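Electron transfer flavoprotein, beta subunit (Thermotoga maritima, PDB 7KOE) binds FAD and probably serves in electron transfer as the beta subunit of an electron transfer flavoprotein. Local coordinates at residues V14-K19 with A65-I70; L89-H94 with E217-T222. All blocks are in the same frame, centred on the assembly; numbering follows the deposited sequence.

Interaction 1 (V14-K19 with A65-I70); sequences VVVCIK and ATVYVI. With FAD (flavin-adenine dinucleotide), chain I.
Strands 14-17 and 66-70 run parallel, their axes 4.5 Å apart and turned by 23°, in the central sheet of a Rossmann-like alpha/beta domain of the HUP clan. Helix 47-63 precedes strand 66-72, leading into it from strand 43-45. Along the facing edges the bonds pass back and forth: Y68 N gives a nearly straight bond to V14 O, in the carbonyl plane, V16 N binds Y68 O, I70 N binds V16 O, and I18 N meets I70 O almost along the C=O axis. Branched residues suit these buried strands. V15, C17 and I70 share the face packed by helix 105-119, where I70 CG2 touches both V15 CG1 and C17 SG at 3.7 Å. V14, V16 and V67 line the other face, the V16 and V67 side chains crossing obliquely, with CG2 of V16 3.7 Å from CG1 of V67. Past the strand, I18 wraps CG1, CG2 and CD1 around V69 CG2. Here the chain reaches the FAD adenine. The extended K19 side chain, with CG anti to the backbone N (chi1 -167°), runs its methylenes along the adenine, and its NZ forms a salt bridge with D137. An alanine here would probably loosen the adenine's packing and leave D137 without this cation near the FAD phosphates. K19 CD comes within 3.4 Å of FAD N7A, and K19 NZ ends 3.6 Å from FAD O1P.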
ATOM      1  N   VAL A  14     -37.496  11.724 -41.542  1.00 26.60           N
ATOM      2  CA  VAL A  14     -37.108  12.288 -40.258  1.00 26.60           C
ATOM      3  C   VAL A  14     -35.821  11.618 -39.813  1.00 26.60           C
ATOM      4  O   VAL A  14     -35.642  10.413 -40.002  1.00 26.60           O
ATOM      5  CB  VAL A  14     -38.229  12.103 -39.220  1.00 26.60           C
ATOM      6  CG1 VAL A  14     -37.947  12.902 -37.968  1.00 26.60           C
ATOM      7  CG2 VAL A  14     -39.552  12.507 -39.811  1.00 26.60           C
ATOM      8  N   VAL A  15     -34.907  12.401 -39.255  1.00 22.84           N
ATOM      9  CA  VAL A  15     -33.685  11.888 -38.652  1.00 22.84           C
ATOM     10  C   VAL A  15     -33.604  12.450 -37.243  1.00 22.84           C
ATOM     11  O   VAL A  15     -33.673  13.667 -37.055  1.00 22.84           O
ATOM     12  CB  VAL A  15     -32.442  12.265 -39.476  1.00 22.84           C
ATOM     13  CG1 VAL A  15     -31.184  12.131 -38.651  1.00 22.84           C
ATOM     14  CG2 VAL A  15     -32.346  11.388 -40.688  1.00 22.84           C
ATOM     15  N   VAL A  16     -33.482  11.575 -36.256  1.00 18.85           N
ATOM     16  CA  VAL A  16     -33.449  11.988 -34.863  1.00 18.85           C
ATOM     17  C   VAL A  16     -32.042  11.761 -34.343  1.00 18.85           C
ATOM     18  O   VAL A  16     -31.632  10.620 -34.121  1.00 18.85           O
ATOM     19  CB  VAL A  16     -34.478  11.232 -34.018  1.00 18.85           C
ATOM     20  CG1 VAL A  16     -34.572  11.844 -32.648  1.00 18.85           C
ATOM     21  CG2 VAL A  16     -35.799  11.262 -34.695  1.00 18.85           C
ATOM     22  N   CYS A  17     -31.290  12.833 -34.144  1.00 23.02           N
ATOM     23  CA  CYS A  17     -29.974  12.717 -33.534  1.00 23.02           C
ATOM     24  C   CYS A  17     -30.154  12.601 -32.029  1.00 23.02           C
ATOM     25  O   CYS A  17     -30.572  13.561 -31.381  1.00 23.02           O
ATOM     26  CB  CYS A  17     -29.108  13.918 -33.898  1.00 23.02           C
ATOM     27  SG  CYS A  17     -29.174  14.369 -35.638  1.00 23.02           S
ATOM     28  N   ILE A  18     -29.861  11.429 -31.473  1.00 23.59           N
ATOM     29  CA  ILE A  18     -29.930  11.213 -30.035  1.00 23.59           C
ATOM     30  C   ILE A  18     -28.523  10.987 -29.505  1.00 23.59           C
ATOM     31  O   ILE A  18     -27.605  10.609 -30.234  1.00 23.59           O
ATOM     32  CB  ILE A  18     -30.855  10.040 -29.648  1.00 23.59           C
ATOM     33  CG1 ILE A  18     -30.214   8.699 -29.993  1.00 23.59           C
ATOM     34  CG2 ILE A  18     -32.191  10.166 -30.329  1.00 23.59           C
ATOM     35  CD1 ILE A  18     -30.905   7.524 -29.383  1.00 23.59           C
ATOM     36  N   LYS A  19     -28.353  11.241 -28.213  1.00 24.70           N
ATOM     37  CA  LYS A  19     -27.058  11.109 -27.567  1.00 24.70           C
ATOM     38  C   LYS A  19     -27.194  10.239 -26.332  1.00 24.70           C
ATOM     39  O   LYS A  19     -28.104  10.442 -25.524  1.00 24.70           O
ATOM     40  CB  LYS A  19     -26.488  12.472 -27.183  1.00 24.70           C
ATOM     41  CG  LYS A  19     -25.029  12.430 -26.795  1.00 24.70           C
ATOM     42  CD  LYS A  19     -24.650  13.635 -25.984  1.00 24.70           C
ATOM     43  CE  LYS A  19     -23.249  13.518 -25.441  1.00 24.70           C
ATOM     44  NZ  LYS A  19     -23.008  14.534 -24.392  1.00 24.70           N
ATOM     45  N   ALA A  65     -43.827   8.708 -41.952  1.00 36.99           N
ATOM     46  CA  ALA A  65     -42.498   9.238 -42.207  1.00 36.99           C
ATOM     47  C   ALA A  65     -41.451   8.206 -41.823  1.00 36.99           C
ATOM     48  O   ALA A  65     -41.509   7.628 -40.738  1.00 36.99           O
ATOM     49  CB  ALA A  65     -42.272  10.530 -41.426  1.00 36.99           C
ATOM     50  N   THR A  66     -40.498   7.973 -42.721  1.00 31.91           N
ATOM     51  CA  THR A  66     -39.450   7.000 -42.452  1.00 31.91           C
ATOM     52  C   THR A  66     -38.418   7.595 -41.509  1.00 31.91           C
ATOM     53  O   THR A  66     -37.547   8.354 -41.938  1.00 31.91           O
ATOM     54  CB  THR A  66     -38.776   6.548 -43.744  1.00 31.91           C
ATOM     55  OG1 THR A  66     -37.760   7.488 -44.102  1.00 31.91           O
ATOM     56  CG2 THR A  66     -39.790   6.467 -44.867  1.00 31.91           C
ATOM     57  N   VAL A  67     -38.500   7.255 -40.228  1.00 27.47           N
ATOM     58  CA  VAL A  67     -37.649   7.884 -39.227  1.00 27.47           C
ATOM     59  C   VAL A  67     -36.378   7.070 -39.048  1.00 27.47           C
ATOM     60  O   VAL A  67     -36.431   5.861 -38.804  1.00 27.47           O
ATOM     61  CB  VAL A  67     -38.386   8.039 -37.893  1.00 27.47           C
ATOM     62  CG1 VAL A  67     -37.566   8.892 -36.982  1.00 27.47           C
ATOM     63  CG2 VAL A  67     -39.739   8.659 -38.108  1.00 27.47           C
ATOM     64  N   TYR A  68     -35.234   7.732 -39.166  1.00 26.91           N
ATOM     65  CA  TYR A  68     -33.944   7.177 -38.796  1.00 26.91           C
ATOM     66  C   TYR A  68     -33.511   7.815 -37.489  1.00 26.91           C
ATOM     67  O   TYR A  68     -33.988   8.893 -37.133  1.00 26.91           O
ATOM     68  CB  TYR A  68     -32.890   7.442 -39.868  1.00 26.91           C
ATOM     69  CG  TYR A  68     -32.841   6.424 -40.975  1.00 26.91           C
ATOM     70  CD1 TYR A  68     -33.993   6.041 -41.646  1.00 26.91           C
ATOM     71  CD2 TYR A  68     -31.637   5.856 -41.361  1.00 26.91           C
ATOM     72  CE1 TYR A  68     -33.949   5.113 -42.662  1.00 26.91           C
ATOM     73  CE2 TYR A  68     -31.582   4.930 -42.379  1.00 26.91           C
ATOM     74  CZ  TYR A  68     -32.742   4.562 -43.025  1.00 26.91           C
ATOM     75  OH  TYR A  68     -32.695   3.636 -44.039  1.00 26.91           O
ATOM     76  N   VAL A  69     -32.616   7.153 -36.770  1.00 22.82           N
ATOM     77  CA  VAL A  69     -32.027   7.700 -35.555  1.00 22.82           C
ATOM     78  C   VAL A  69     -30.522   7.483 -35.627  1.00 22.82           C
ATOM     79  O   VAL A  69     -30.063   6.405 -36.014  1.00 22.82           O
ATOM     80  CB  VAL A  69     -32.673   7.096 -34.287  1.00 22.82           C
ATOM     81  CG1 VAL A  69     -32.694   5.600 -34.313  1.00 22.82           C
ATOM     82  CG2 VAL A  69     -31.972   7.554 -33.037  1.00 22.82           C
ATOM     83  N   ILE A  70     -29.756   8.526 -35.328  1.00 22.17           N
ATOM     84  CA  ILE A  70     -28.316   8.516 -35.538  1.00 22.17           C
ATOM     85  C   ILE A  70     -27.623   8.935 -34.248  1.00 22.17           C
ATOM     86  O   ILE A  70     -28.119   9.794 -33.511  1.00 22.17           O
ATOM     87  CB  ILE A  70     -27.927   9.412 -36.738  1.00 22.17           C
ATOM     88  CG1 ILE A  70     -26.434   9.338 -37.051  1.00 22.17           C
ATOM     89  CG2 ILE A  70     -28.370  10.847 -36.541  1.00 22.17           C
ATOM     90  CD1 ILE A  70     -26.050  10.097 -38.278  1.00 22.17           C
TER
HETATM   91  PA  FAD I 301     -25.953  19.106 -27.057  1.00 30.92           P
HETATM   92  O1A FAD I 301     -26.511  20.092 -26.091  1.00 30.92           O
HETATM   93  O2A FAD I 301     -25.305  19.608 -28.300  1.00 30.92           O
HETATM   94  O5B FAD I 301     -27.085  18.050 -27.451  1.00 30.92           O
HETATM   95  C5B FAD I 301     -28.209  18.529 -28.223  1.00 30.92           C
HETATM   96  C4B FAD I 301     -28.779  17.393 -29.033  1.00 30.92           C
HETATM   97  O4B FAD I 301     -27.888  17.098 -30.138  1.00 30.92           O
HETATM   98  C3B FAD I 301     -28.929  16.050 -28.315  1.00 30.92           C
HETATM   99  O3B FAD I 301     -30.135  15.982 -27.567  1.00 30.92           O
HETATM  100  C2B FAD I 301     -28.963  15.097 -29.511  1.00 30.92           C
HETATM  101  O2B FAD I 301     -30.219  15.078 -30.153  1.00 30.92           O
HETATM  102  C1B FAD I 301     -27.892  15.713 -30.404  1.00 30.92           C
HETATM  103  N9A FAD I 301     -26.568  15.191 -30.123  1.00 30.92           N
HETATM  104  C8A FAD I 301     -25.690  15.609 -29.165  1.00 30.92           C
HETATM  105  N7A FAD I 301     -24.576  14.916 -29.163  1.00 30.92           N
HETATM  106  C5A FAD I 301     -24.742  13.984 -30.178  1.00 30.92           C
HETATM  107  C6A FAD I 301     -23.919  12.957 -30.674  1.00 30.92           C
HETATM  108  N6A FAD I 301     -22.712  12.679 -30.195  1.00 30.92           N
HETATM  109  N1A FAD I 301     -24.405  12.211 -31.694  1.00 30.92           N
HETATM  110  C2A FAD I 301     -25.623  12.492 -32.170  1.00 30.92           C
HETATM  111  N3A FAD I 301     -26.481  13.431 -31.785  1.00 30.92           N
HETATM  112  C4A FAD I 301     -25.971  14.148 -30.773  1.00 30.92           C
HETATM  113  N1  FAD I 301     -18.317  20.765 -26.488  1.00 30.92           N
HETATM  114  C2  FAD I 301     -18.446  22.034 -26.925  1.00 30.92           C
HETATM  115  O2  FAD I 301     -18.632  22.275 -28.116  1.00 30.92           O
HETATM  116  N3  FAD I 301     -18.383  23.093 -26.084  1.00 30.92           N
HETATM  117  C4  FAD I 301     -18.180  22.938 -24.737  1.00 30.92           C
HETATM  118  O4  FAD I 301     -18.131  23.920 -24.014  1.00 30.92           O
HETATM  119  C4X FAD I 301     -18.038  21.635 -24.240  1.00 30.92           C
HETATM  120  N5  FAD I 301     -17.843  21.472 -22.959  1.00 30.92           N
HETATM  121  C5X FAD I 301     -17.704  20.189 -22.503  1.00 30.92           C
HETATM  122  C6  FAD I 301     -17.489  19.991 -21.128  1.00 30.92           C
HETATM  123  C7  FAD I 301     -17.338  18.734 -20.599  1.00 30.92           C
HETATM  124  C7M FAD I 301     -17.107  18.559 -19.120  1.00 30.92           C
HETATM  125  C8  FAD I 301     -17.403  17.610 -21.454  1.00 30.92           C
HETATM  126  C8M FAD I 301     -17.242  16.219 -20.897  1.00 30.92           C
HETATM  127  C9  FAD I 301     -17.616  17.789 -22.804  1.00 30.92           C
HETATM  128  C9A FAD I 301     -17.769  19.070 -23.355  1.00 30.92           C
HETATM  129  N10 FAD I 301     -17.982  19.286 -24.712  1.00 30.92           N
HETATM  130  C10 FAD I 301     -18.121  20.568 -25.203  1.00 30.92           C
HETATM  131  C1' FAD I 301     -18.057  18.139 -25.633  1.00 30.92           C
HETATM  132  C2' FAD I 301     -19.389  18.069 -26.353  1.00 30.92           C
HETATM  133  O2' FAD I 301     -20.385  17.568 -25.476  1.00 30.92           O
HETATM  134  C3' FAD I 301     -19.311  17.156 -27.578  1.00 30.92           C
HETATM  135  O3' FAD I 301     -18.663  17.855 -28.631  1.00 30.92           O
HETATM  136  C4' FAD I 301     -20.676  16.655 -28.053  1.00 30.92           C
HETATM  137  O4' FAD I 301     -20.608  16.261 -29.424  1.00 30.92           O
HETATM  138  C5' FAD I 301     -21.760  17.694 -27.892  1.00 30.92           C
HETATM  139  O5' FAD I 301     -22.660  17.295 -26.826  1.00 30.92           O
HETATM  140  P   FAD I 301     -23.359  18.425 -25.937  1.00 30.92           P
HETATM  141  O1P FAD I 301     -23.103  18.145 -24.495  1.00 30.92           O
HETATM  142  O2P FAD I 301     -22.944  19.747 -26.484  1.00 30.92           O
HETATM  143  O3P FAD I 301     -24.901  18.187 -26.278  1.00 30.92           O

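Interaction 2 (L89-H94 with E217-T222); sequences LDEAVH and EPIVWT
W221 and I219 meet V93 on one face of a short parallel pairing between strands 91-94 and 219-220. V93 holds CG1 anti to its backbone N (chi1 160°), which sets that methyl 3.6 Å from W221 CE3, while CG2 lies over a face of the indole. A branched valine thus offers the ring two methyls, and K118 adds a cation-pi contact to the same tryptophan. I219 has CG1 anti to its carbonyl carbon (chi1 -48°) and an extended chi2, so CD1 ends 3.6 Å from E91 OE1. The glutamate chain bends at chi2 (-69°), and OE1 is hydrogen-bonded to Y216 OH. On the other face, P218 CB sits 3.8 Å from the small A92 CB. H94, with CG anti to its backbone N, directs its ring away from V220, and helix 78-85 packs on both A92 and H94 through L81. Three backbone bonds fix the pairing: I219 N to A92 O, H94 N to I219 O and W221 N to H94 O, the last nearly along the C=O axis. Here strand 219-220, from far along the chain, pairs in parallel beside 91-95 and extends the parallel sheet of the Rossmann-like alpha/beta domain.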
ATOM      1  N   LEU A  89     -39.359   3.117 -34.486  1.00 24.73           N
ATOM      2  CA  LEU A  89     -38.644   3.771 -35.564  1.00 24.73           C
ATOM      3  C   LEU A  89     -38.159   2.744 -36.580  1.00 24.73           C
ATOM      4  O   LEU A  89     -38.108   1.543 -36.308  1.00 24.73           O
ATOM      5  CB  LEU A  89     -37.466   4.560 -35.004  1.00 24.73           C
ATOM      6  CG  LEU A  89     -37.680   6.027 -34.636  1.00 24.73           C
ATOM      7  CD1 LEU A  89     -38.735   6.256 -33.574  1.00 24.73           C
ATOM      8  CD2 LEU A  89     -36.371   6.596 -34.187  1.00 24.73           C
ATOM      9  N   ASP A  90     -37.800   3.228 -37.768  1.00 27.89           N
ATOM     10  CA  ASP A  90     -37.378   2.314 -38.822  1.00 27.89           C
ATOM     11  C   ASP A  90     -35.948   1.835 -38.623  1.00 27.89           C
ATOM     12  O   ASP A  90     -35.706   0.642 -38.419  1.00 27.89           O
ATOM     13  CB  ASP A  90     -37.527   2.968 -40.197  1.00 27.89           C
ATOM     14  CG  ASP A  90     -38.938   2.886 -40.725  1.00 27.89           C
ATOM     15  OD1 ASP A  90     -39.637   1.907 -40.393  1.00 27.89           O
ATOM     16  OD2 ASP A  90     -39.350   3.788 -41.479  1.00 27.89           O
ATOM     17  N   GLU A  91     -34.985   2.745 -38.677  1.00 27.06           N
ATOM     18  CA  GLU A  91     -33.590   2.350 -38.693  1.00 27.06           C
ATOM     19  C   GLU A  91     -32.797   3.144 -37.671  1.00 27.06           C
ATOM     20  O   GLU A  91     -33.156   4.261 -37.304  1.00 27.06           O
ATOM     21  CB  GLU A  91     -32.965   2.535 -40.078  1.00 27.06           C
ATOM     22  CG  GLU A  91     -33.533   1.628 -41.149  1.00 27.06           C
ATOM     23  CD  GLU A  91     -33.164   0.178 -40.940  1.00 27.06           C
ATOM     24  OE1 GLU A  91     -32.001  -0.093 -40.574  1.00 27.06           O
ATOM     25  OE2 GLU A  91     -34.035  -0.692 -41.141  1.00 27.06           O
ATOM     26  N   ALA A  92     -31.708   2.541 -37.217  1.00 25.77           N
ATOM     27  CA  ALA A  92     -30.738   3.197 -36.362  1.00 25.77           C
ATOM     28  C   ALA A  92     -29.388   3.189 -37.054  1.00 25.77           C
ATOM     29  O   ALA A  92     -29.057   2.255 -37.787  1.00 25.77           O
ATOM     30  CB  ALA A  92     -30.627   2.521 -34.999  1.00 25.77           C
ATOM     31  N   VAL A  93     -28.611   4.239 -36.824  1.00 25.65           N
ATOM     32  CA  VAL A  93     -27.333   4.430 -37.492  1.00 25.65           C
ATOM     33  C   VAL A  93     -26.309   4.810 -36.437  1.00 25.65           C
ATOM     34  O   VAL A  93     -26.524   5.749 -35.666  1.00 25.65           O
ATOM     35  CB  VAL A  93     -27.427   5.507 -38.590  1.00 25.65           C
ATOM     36  CG1 VAL A  93     -26.067   6.056 -38.930  1.00 25.65           C
ATOM     37  CG2 VAL A  93     -28.083   4.941 -39.829  1.00 25.65           C
ATOM     38  N   HIS A  94     -25.210   4.074 -36.387  1.00 30.36           N
ATOM     39  CA  HIS A  94     -24.151   4.334 -35.430  1.00 30.36           C
ATOM     40  C   HIS A  94     -22.937   4.894 -36.150  1.00 30.36           C
ATOM     41  O   HIS A  94     -22.486   4.328 -37.148  1.00 30.36           O
ATOM     42  CB  HIS A  94     -23.779   3.063 -34.674  1.00 30.36           C
ATOM     43  CG  HIS A  94     -23.100   3.321 -33.371  1.00 30.36           C
ATOM     44  ND1 HIS A  94     -22.576   2.313 -32.594  1.00 30.36           N
ATOM     45  CD2 HIS A  94     -22.851   4.474 -32.710  1.00 30.36           C
ATOM     46  CE1 HIS A  94     -22.037   2.833 -31.509  1.00 30.36           C
ATOM     47  NE2 HIS A  94     -22.189   4.144 -31.555  1.00 30.36           N
ATOM     48  N   GLU A 217     -29.670  -4.630 -34.991  1.00 29.91           N
ATOM     49  CA  GLU A 217     -28.289  -4.187 -35.042  1.00 29.91           C
ATOM     50  C   GLU A 217     -28.214  -2.867 -35.786  1.00 29.91           C
ATOM     51  O   GLU A 217     -28.540  -2.822 -36.982  1.00 29.91           O
ATOM     52  CB  GLU A 217     -27.413  -5.233 -35.720  1.00 29.91           C
ATOM     53  CG  GLU A 217     -27.071  -6.403 -34.822  1.00 29.91           C
ATOM     54  CD  GLU A 217     -26.102  -6.024 -33.726  1.00 29.91           C
ATOM     55  OE1 GLU A 217     -25.258  -5.135 -33.959  1.00 29.91           O
ATOM     56  OE2 GLU A 217     -26.188  -6.612 -32.630  1.00 29.91           O
ATOM     57  N   PRO A 218     -27.825  -1.779 -35.123  1.00 27.83           N
ATOM     58  CA  PRO A 218     -27.708  -0.493 -35.813  1.00 27.83           C
ATOM     59  C   PRO A 218     -26.578  -0.492 -36.827  1.00 27.83           C
ATOM     60  O   PRO A 218     -25.550  -1.147 -36.651  1.00 27.83           O
ATOM     61  CB  PRO A 218     -27.431   0.492 -34.675  1.00 27.83           C
ATOM     62  CG  PRO A 218     -26.912  -0.340 -33.569  1.00 27.83           C
ATOM     63  CD  PRO A 218     -27.623  -1.638 -33.674  1.00 27.83           C
ATOM     64  N   ILE A 219     -26.794   0.251 -37.909  1.00 29.19           N
ATOM     65  CA  ILE A 219     -25.841   0.328 -39.011  1.00 29.19           C
ATOM     66  C   ILE A 219     -24.632   1.126 -38.539  1.00 29.19           C
ATOM     67  O   ILE A 219     -24.729   2.334 -38.309  1.00 29.19           O
ATOM     68  CB  ILE A 219     -26.475   0.969 -40.247  1.00 29.19           C
ATOM     69  CG1 ILE A 219     -27.832   0.332 -40.530  1.00 29.19           C
ATOM     70  CG2 ILE A 219     -25.572   0.809 -41.443  1.00 29.19           C
ATOM     71  CD1 ILE A 219     -28.684   1.133 -41.471  1.00 29.19           C
ATOM     72  N   VAL A 220     -23.494   0.463 -38.391  1.00 31.82           N
ATOM     73  CA  VAL A 220     -22.286   1.112 -37.900  1.00 31.82           C
ATOM     74  C   VAL A 220     -21.506   1.673 -39.077  1.00 31.82           C
ATOM     75  O   VAL A 220     -21.224   0.959 -40.046  1.00 31.82           O
ATOM     76  CB  VAL A 220     -21.426   0.134 -37.086  1.00 31.82           C
ATOM     77  CG1 VAL A 220     -20.309   0.878 -36.391  1.00 31.82           C
ATOM     78  CG2 VAL A 220     -22.281  -0.591 -36.078  1.00 31.82           C
ATOM     79  N   TRP A 221     -21.151   2.953 -38.993  1.00 35.45           N
ATOM     80  CA  TRP A 221     -20.372   3.633 -40.018  1.00 35.45           C
ATOM     81  C   TRP A 221     -19.137   4.239 -39.371  1.00 35.45           C
ATOM     82  O   TRP A 221     -19.251   5.021 -38.421  1.00 35.45           O
ATOM     83  CB  TRP A 221     -21.197   4.716 -40.709  1.00 35.45           C
ATOM     84  CG  TRP A 221     -22.213   4.182 -41.649  1.00 35.45           C
ATOM     85  CD1 TRP A 221     -22.203   2.971 -42.262  1.00 35.45           C
ATOM     86  CD2 TRP A 221     -23.400   4.843 -42.087  1.00 35.45           C
ATOM     87  NE1 TRP A 221     -23.311   2.832 -43.057  1.00 35.45           N
ATOM     88  CE2 TRP A 221     -24.063   3.971 -42.965  1.00 35.45           C
ATOM     89  CE3 TRP A 221     -23.966   6.090 -41.822  1.00 35.45           C
ATOM     90  CZ2 TRP A 221     -25.266   4.305 -43.578  1.00 35.45           C
ATOM     91  CZ3 TRP A 221     -25.156   6.417 -42.428  1.00 35.45           C
ATOM     92  CH2 TRP A 221     -25.794   5.531 -43.296  1.00 35.45           C
ATOM     93  N   THR A 222     -17.964   3.873 -39.875  1.00 44.66           N
ATOM     94  CA  THR A 222     -16.712   4.432 -39.399  1.00 44.66           C
ATOM     95  C   THR A 222     -16.400   5.716 -40.163  1.00 44.66           C
ATOM     96  O   THR A 222     -17.217   6.223 -40.934  1.00 44.66           O
ATOM     97  CB  THR A 222     -15.585   3.411 -39.540  1.00 44.66           C
ATOM     98  OG1 THR A 222     -15.611   2.855 -40.860  1.00 44.66           O
ATOM     99  CG2 THR A 222     -15.746   2.296 -38.525  1.00 44.66           C
TER

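Overall arrangement
Both contacts belong to one mixed sheet, with centres about 10 Å apart. Both segments of interaction 1 precede those of interaction 2 along the chain, and strands 66-72 and 91-95 are neighbours, so strands 13-22, 66-72, 91-95 and 219-220 follow one another across the sheet. The seam between the interactions is probably hydrogen-bonded, V69 O lying 2.7 Å from V93 N and V69 N 3.0 Å from E91 O; Y68 also packs on E91. Helix 78-85 connects the two middle strands in sequence. Interaction 1 leads directly into the FAD pocket, whereas interaction 2 extends the sheet outward, the nearest atoms of the H94 side chain and the FAD still about 8 Å apart.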